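Local coordinates for protein interferon (Danio rerio, PDB 3PIV) that probably acts as a secreted type I interferon-like cytokine that binds a cell-surface receptor and serves antiviral defence, at residues V75-N80 with E135-I140; L20-N23 with K27-D30. All coordinates share one frame; numbering follows the deposited sequence.

Both contacts pin loops to the helical bundle near one end of the molecule, and helix 134-158 serves both: it is one side of interaction 1 and flanks interaction 2. Interaction 1 is largely buried and joins elements far apart in the sequence, whereas interaction 2 is partly buried and spans a short connection just after helix 10-23. The chemistry follows the setting. Two tryptophans and a valine pack in the first, with one indole N-H bonded to a carboxylate; in the second a single tyrosine leans on a leucine and on helix backbone. R141 serves both, as partner of E138 and of Y28, and the two meet directly where Q139 NE2 approaches D30 O, a probable hydrogen bond of 2.9 Å.

Interaction 1 (V75-N80 with E135-I140); sequences VNWDQN and EAWEQI
V75 and W137 bring the two backbones nearest, their CA atoms 7.4 Å apart, where the loop entering helix 79-101 passes the first turns of helix 134-158. V75 CG1, lying anti to its own carbonyl carbon (chi1 -68°), reaches W137 CB at 3.6 Å. On the same loop, V75 CG2 lies above one face of the W77 indole, toward its rim. The outer rim of that indole points at the helix: W77 CH2 stands 3.4 Å from W137 O and 3.8 Å from W137 CB. The two side chains run roughly at right angles, but the ring planes, 68° apart, meet obliquely, neither stacked nor edge-to-face. In this all-helical cytokine fold of the interferon family, the contact ties a connecting loop to the last helix of the bundle, and M66 of helix 48-66 also packs on W77. The polar edge of W77 is used as well: W77 NE1 donates to E138 OE2 at 2.9 Å with an N-H...O angle of 160°. The acceptor lies almost in the indole plane, yet the nitrogen approaches from above the carboxylate plane. A bend midway along the chain turns the E138 carboxylate toward the indole, while E138 OE1 forms a salt bridge with R141. W137 NE1 bonds instead to H71 O.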
loop_
_atom_site.group_PDB
_atom_site.type_symbol
_atom_site.label_atom_id
_atom_site.label_comp_id
_atom_site.label_asym_id
_atom_site.label_seq_id
_atom_site.Cartn_x
_atom_site.Cartn_y
_atom_site.Cartn_z
ATOM N N VAL A 75 -16.560 4.575 -10.533
ATOM C CA VAL A 75 -16.891 4.231 -9.151
ATOM C C VAL A 75 -17.566 5.369 -8.425
ATOM O O VAL A 75 -17.345 6.542 -8.709
ATOM C CB VAL A 75 -15.670 3.784 -8.299
ATOM C CG1 VAL A 75 -15.133 2.449 -8.788
ATOM C CG2 VAL A 75 -14.597 4.884 -8.250
ATOM N N ASN A 76 -18.381 4.992 -7.457
ATOM C CA ASN A 76 -19.156 5.931 -6.689
ATOM C C ASN A 76 -18.448 6.249 -5.379
ATOM O O ASN A 76 -19.053 6.831 -4.474
ATOM C CB ASN A 76 -20.488 5.278 -6.389
ATOM C CG ASN A 76 -20.319 3.830 -5.983
ATOM O OD1 ASN A 76 -20.156 3.519 -4.798
ATOM N ND2 ASN A 76 -20.290 2.935 -6.974
ATOM N N TRP A 77 -17.180 5.857 -5.269
ATOM C CA TRP A 77 -16.437 6.061 -4.026
ATOM C C TRP A 77 -16.491 7.522 -3.611
ATOM O O TRP A 77 -16.554 8.411 -4.452
ATOM C CB TRP A 77 -14.975 5.650 -4.167
ATOM C CG TRP A 77 -14.782 4.219 -4.475
ATOM C CD1 TRP A 77 -15.723 3.230 -4.417
ATOM C CD2 TRP A 77 -13.563 3.594 -4.889
ATOM N NE1 TRP A 77 -15.167 2.033 -4.783
ATOM C CE2 TRP A 77 -13.838 2.228 -5.071
ATOM C CE3 TRP A 77 -12.266 4.059 -5.121
ATOM C CZ2 TRP A 77 -12.864 1.320 -5.481
ATOM C CZ3 TRP A 77 -11.295 3.155 -5.523
ATOM C CH2 TRP A 77 -11.601 1.799 -5.706
ATOM N N ASP A 78 -16.461 7.769 -2.310
ATOM C CA ASP A 78 -16.465 9.143 -1.837
ATOM C C ASP A 78 -15.060 9.705 -1.997
ATOM O O ASP A 78 -14.125 9.177 -1.389
ATOM C CB ASP A 78 -16.905 9.192 -0.376
ATOM C CG ASP A 78 -17.082 10.603 0.119
ATOM O OD1 ASP A 78 -18.018 11.269 -0.350
ATOM O OD2 ASP A 78 -16.279 11.056 0.956
ATOM N N GLN A 79 -14.906 10.752 -2.818
ATOM C CA GLN A 79 -13.570 11.248 -3.132
ATOM C C GLN A 79 -12.902 11.899 -1.937
ATOM O O GLN A 79 -11.691 11.903 -1.837
ATOM C CB GLN A 79 -13.564 12.223 -4.311
ATOM C CG GLN A 79 -13.789 11.564 -5.655
ATOM C CD GLN A 79 -12.726 10.530 -6.019
ATOM O OE1 GLN A 79 -11.547 10.642 -5.642
ATOM N NE2 GLN A 79 -13.143 9.518 -6.772
ATOM N N ASN A 80 -13.686 12.491 -1.053
ATOM C CA ASN A 80 -13.100 13.081 0.131
ATOM C C ASN A 80 -12.519 11.972 0.995
ATOM O O ASN A 80 -11.490 12.154 1.625
ATOM C CB ASN A 80 -14.140 13.878 0.920
ATOM C CG ASN A 80 -14.639 15.100 0.163
ATOM O OD1 ASN A 80 -13.862 15.808 -0.469
ATOM N ND2 ASN A 80 -15.943 15.355 0.238
ATOM N N GLU A 135 -15.310 -2.659 -11.608
ATOM C CA GLU A 135 -14.763 -3.915 -11.076
ATOM C C GLU A 135 -13.238 -3.954 -11.137
ATOM O O GLU A 135 -12.609 -4.611 -10.317
ATOM C CB GLU A 135 -15.362 -5.155 -11.752
ATOM C CG GLU A 135 -16.081 -6.142 -10.793
ATOM C CD GLU A 135 -15.478 -6.245 -9.363
ATOM O OE1 GLU A 135 -14.270 -6.571 -9.196
ATOM O OE2 GLU A 135 -16.246 -6.026 -8.394
ATOM N N ALA A 136 -12.637 -3.248 -12.095
ATOM C CA ALA A 136 -11.183 -3.094 -12.079
ATOM C C ALA A 136 -10.774 -2.316 -10.827
ATOM O O ALA A 136 -9.872 -2.733 -10.102
ATOM C CB ALA A 136 -10.676 -2.409 -13.330
ATOM N N TRP A 137 -11.454 -1.201 -10.560
ATOM C CA TRP A 137 -11.186 -0.427 -9.349
ATOM C C TRP A 137 -11.448 -1.253 -8.075
ATOM O O TRP A 137 -10.692 -1.177 -7.117
ATOM C CB TRP A 137 -11.979 0.884 -9.331
ATOM C CG TRP A 137 -11.238 2.033 -9.985
ATOM C CD1 TRP A 137 -11.652 2.777 -11.054
ATOM C CD2 TRP A 137 -9.943 2.552 -9.615
ATOM N NE1 TRP A 137 -10.703 3.728 -11.367
ATOM C CE2 TRP A 137 -9.649 3.609 -10.500
ATOM C CE3 TRP A 137 -9.014 2.221 -8.627
ATOM C CZ2 TRP A 137 -8.458 4.341 -10.419
ATOM C CZ3 TRP A 137 -7.827 2.945 -8.552
ATOM C CH2 TRP A 137 -7.566 3.997 -9.438
ATOM N N GLU A 138 -12.504 -2.057 -8.078
ATOM C CA GLU A 138 -12.835 -2.856 -6.906
ATOM C C GLU A 138 -11.806 -3.956 -6.656
ATOM O O GLU A 138 -11.544 -4.309 -5.506
ATOM C CB GLU A 138 -14.250 -3.417 -7.014
ATOM C CG GLU A 138 -15.319 -2.354 -6.907
ATOM C CD GLU A 138 -15.389 -1.719 -5.519
ATOM O OE1 GLU A 138 -14.764 -2.256 -4.573
ATOM O OE2 GLU A 138 -16.085 -0.691 -5.367
ATOM N N GLN A 139 -11.205 -4.474 -7.720
ATOM C CA GLN A 139 -10.086 -5.387 -7.544
ATOM C C GLN A 139 -8.925 -4.645 -6.890
ATOM O O GLN A 139 -8.356 -5.125 -5.917
ATOM C CB GLN A 139 -9.644 -5.995 -8.864
ATOM C CG GLN A 139 -10.580 -7.067 -9.347
ATOM C CD GLN A 139 -10.772 -8.152 -8.302
ATOM O OE1 GLN A 139 -9.848 -8.914 -8.012
ATOM N NE2 GLN A 139 -11.978 -8.231 -7.737
ATOM N N ILE A 140 -8.576 -3.471 -7.417
ATOM C CA ILE A 140 -7.485 -2.701 -6.827
ATOM C C ILE A 140 -7.751 -2.434 -5.337
ATOM O O ILE A 140 -6.876 -2.633 -4.494
ATOM C CB ILE A 140 -7.212 -1.376 -7.598
ATOM C CG1 ILE A 140 -6.208 -1.610 -8.731
ATOM C CG2 ILE A 140 -6.649 -0.311 -6.665
ATOM C CD1 ILE A 140 -6.442 -2.840 -9.560
#

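Interaction 2 (L20-N23 with K27-D30); sequences LLKN and KYAD
Y28 meets the end of helix 10-23 through van der Waals packing against L21 and K22, a loop-to-helix contact at the end of the first helix of a helical cytokine bundle. The phenol and the leucine side chain cross at about a right angle, and L21 CD2 comes to the ring's edge, near its plane, 3.9 Å from Y28 CE1. With CG anti to the backbone N (chi1 -165°), the leucine passes across the hydroxyl end of the ring, with L21 CB, CG and CD2 all bordering Y28 OH, the last at 3.3 Å. K22 contributes its backbone side, K22 CA standing 4.1 Å from Y28 CZ; the rest of the lysine chain leads away. The polar approach is a near miss, since K22 N lies 3.3 Å from Y28 OH at an angle too poor for a hydrogen bond. Charge enters from outside: R141 makes a cation-pi contact with the Y28 ring and donates through NH2 to L21 O, so one guanidinium of helix 134-158 bridges Y28 and the end of helix 10-23. Y28 is the residue by which the loop between helices 10-23 and 37-44 reaches back to that last turn, with K145 of helix 134-158 touching both Y28 and L21, and F85 of helix 79-101 packing against L21.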
loop_
_atom_site.group_PDB
_atom_site.type_symbol
_atom_site.label_atom_id
_atom_site.label_comp_id
_atom_site.label_asym_id
_atom_site.label_seq_id
_atom_site.Cartn_x
_atom_site.Cartn_y
_atom_site.Cartn_z
ATOM N N LEU A 20 -11.136 3.775 6.270
ATOM C CA LEU A 20 -11.439 4.665 5.152
ATOM C C LEU A 20 -11.637 3.842 3.894
ATOM O O LEU A 20 -12.528 4.130 3.092
ATOM C CB LEU A 20 -10.323 5.682 4.939
ATOM C CG LEU A 20 -10.065 6.585 6.152
ATOM C CD1 LEU A 20 -8.684 7.210 6.082
ATOM C CD2 LEU A 20 -11.137 7.646 6.256
ATOM N N LEU A 21 -10.817 2.800 3.743
ATOM C CA LEU A 21 -10.889 1.935 2.578
ATOM C C LEU A 21 -12.238 1.208 2.535
ATOM O O LEU A 21 -12.837 1.016 1.466
ATOM C CB LEU A 21 -9.729 0.927 2.569
ATOM C CG LEU A 21 -9.518 0.232 1.223
ATOM C CD1 LEU A 21 -8.907 1.218 0.199
ATOM C CD2 LEU A 21 -8.645 -0.989 1.354
ATOM N N LYS A 22 -12.707 0.805 3.706
ATOM C CA LYS A 22 -14.007 0.170 3.826
ATOM C C LYS A 22 -15.139 1.166 3.582
ATOM O O LYS A 22 -16.087 0.862 2.859
ATOM C CB LYS A 22 -14.174 -0.450 5.208
ATOM C CG LYS A 22 -15.507 -1.178 5.390
ATOM C CD LYS A 22 -15.633 -1.743 6.800
ATOM C CE LYS A 22 -15.554 -0.641 7.859
ATOM N NZ LYS A 22 -15.557 -1.207 9.243
ATOM N N ASN A 23 -15.040 2.358 4.167
ATOM C CA ASN A 23 -16.148 3.320 4.067
ATOM C C ASN A 23 -16.269 4.136 2.757
ATOM O O ASN A 23 -17.311 4.720 2.490
ATOM C CB ASN A 23 -16.183 4.227 5.307
ATOM C CG ASN A 23 -16.404 3.429 6.598
ATOM O OD1 ASN A 23 -16.002 3.844 7.690
ATOM N ND2 ASN A 23 -17.034 2.270 6.464
ATOM N N LYS A 27 -19.350 -2.882 -0.377
ATOM C CA LYS A 27 -18.684 -4.018 0.232
ATOM C C LYS A 27 -17.539 -4.434 -0.688
ATOM O O LYS A 27 -17.546 -4.116 -1.885
ATOM C CB LYS A 27 -19.667 -5.176 0.439
ATOM C CG LYS A 27 -19.721 -6.163 -0.724
ATOM C CD LYS A 27 -20.849 -5.852 -1.691
ATOM C CE LYS A 27 -22.091 -6.668 -1.362
ATOM N NZ LYS A 27 -23.269 -6.244 -2.172
ATOM N N TYR A 28 -16.556 -5.140 -0.138
ATOM C CA TYR A 28 -15.381 -5.508 -0.917
ATOM C C TYR A 28 -15.729 -6.560 -1.945
ATOM O O TYR A 28 -16.568 -7.428 -1.681
ATOM C CB TYR A 28 -14.261 -6.046 -0.018
ATOM C CG TYR A 28 -13.502 -4.983 0.742
ATOM C CD1 TYR A 28 -12.485 -4.254 0.130
ATOM C CD2 TYR A 28 -13.791 -4.717 2.073
ATOM C CE1 TYR A 28 -11.775 -3.294 0.830
ATOM C CE2 TYR A 28 -13.089 -3.764 2.778
ATOM C CZ TYR A 28 -12.086 -3.048 2.151
ATOM O OH TYR A 28 -11.395 -2.096 2.860
ATOM N N ALA A 29 -15.085 -6.471 -3.110
ATOM C CA ALA A 29 -15.151 -7.517 -4.120
ATOM C C ALA A 29 -14.282 -8.714 -3.706
ATOM O O ALA A 29 -13.411 -8.595 -2.843
ATOM C CB ALA A 29 -14.711 -6.987 -5.477
ATOM N N ASP A 30 -14.527 -9.873 -4.308
ATOM C CA ASP A 30 -13.688 -11.034 -4.037
ATOM C C ASP A 30 -12.279 -10.782 -4.573
ATOM O O ASP A 30 -12.105 -10.165 -5.633
ATOM C CB ASP A 30 -14.280 -12.293 -4.669
ATOM C CG ASP A 30 -15.541 -12.761 -3.969
ATOM O OD1 ASP A 30 -15.602 -12.707 -2.721
ATOM O OD2 ASP A 30 -16.476 -13.197 -4.666
#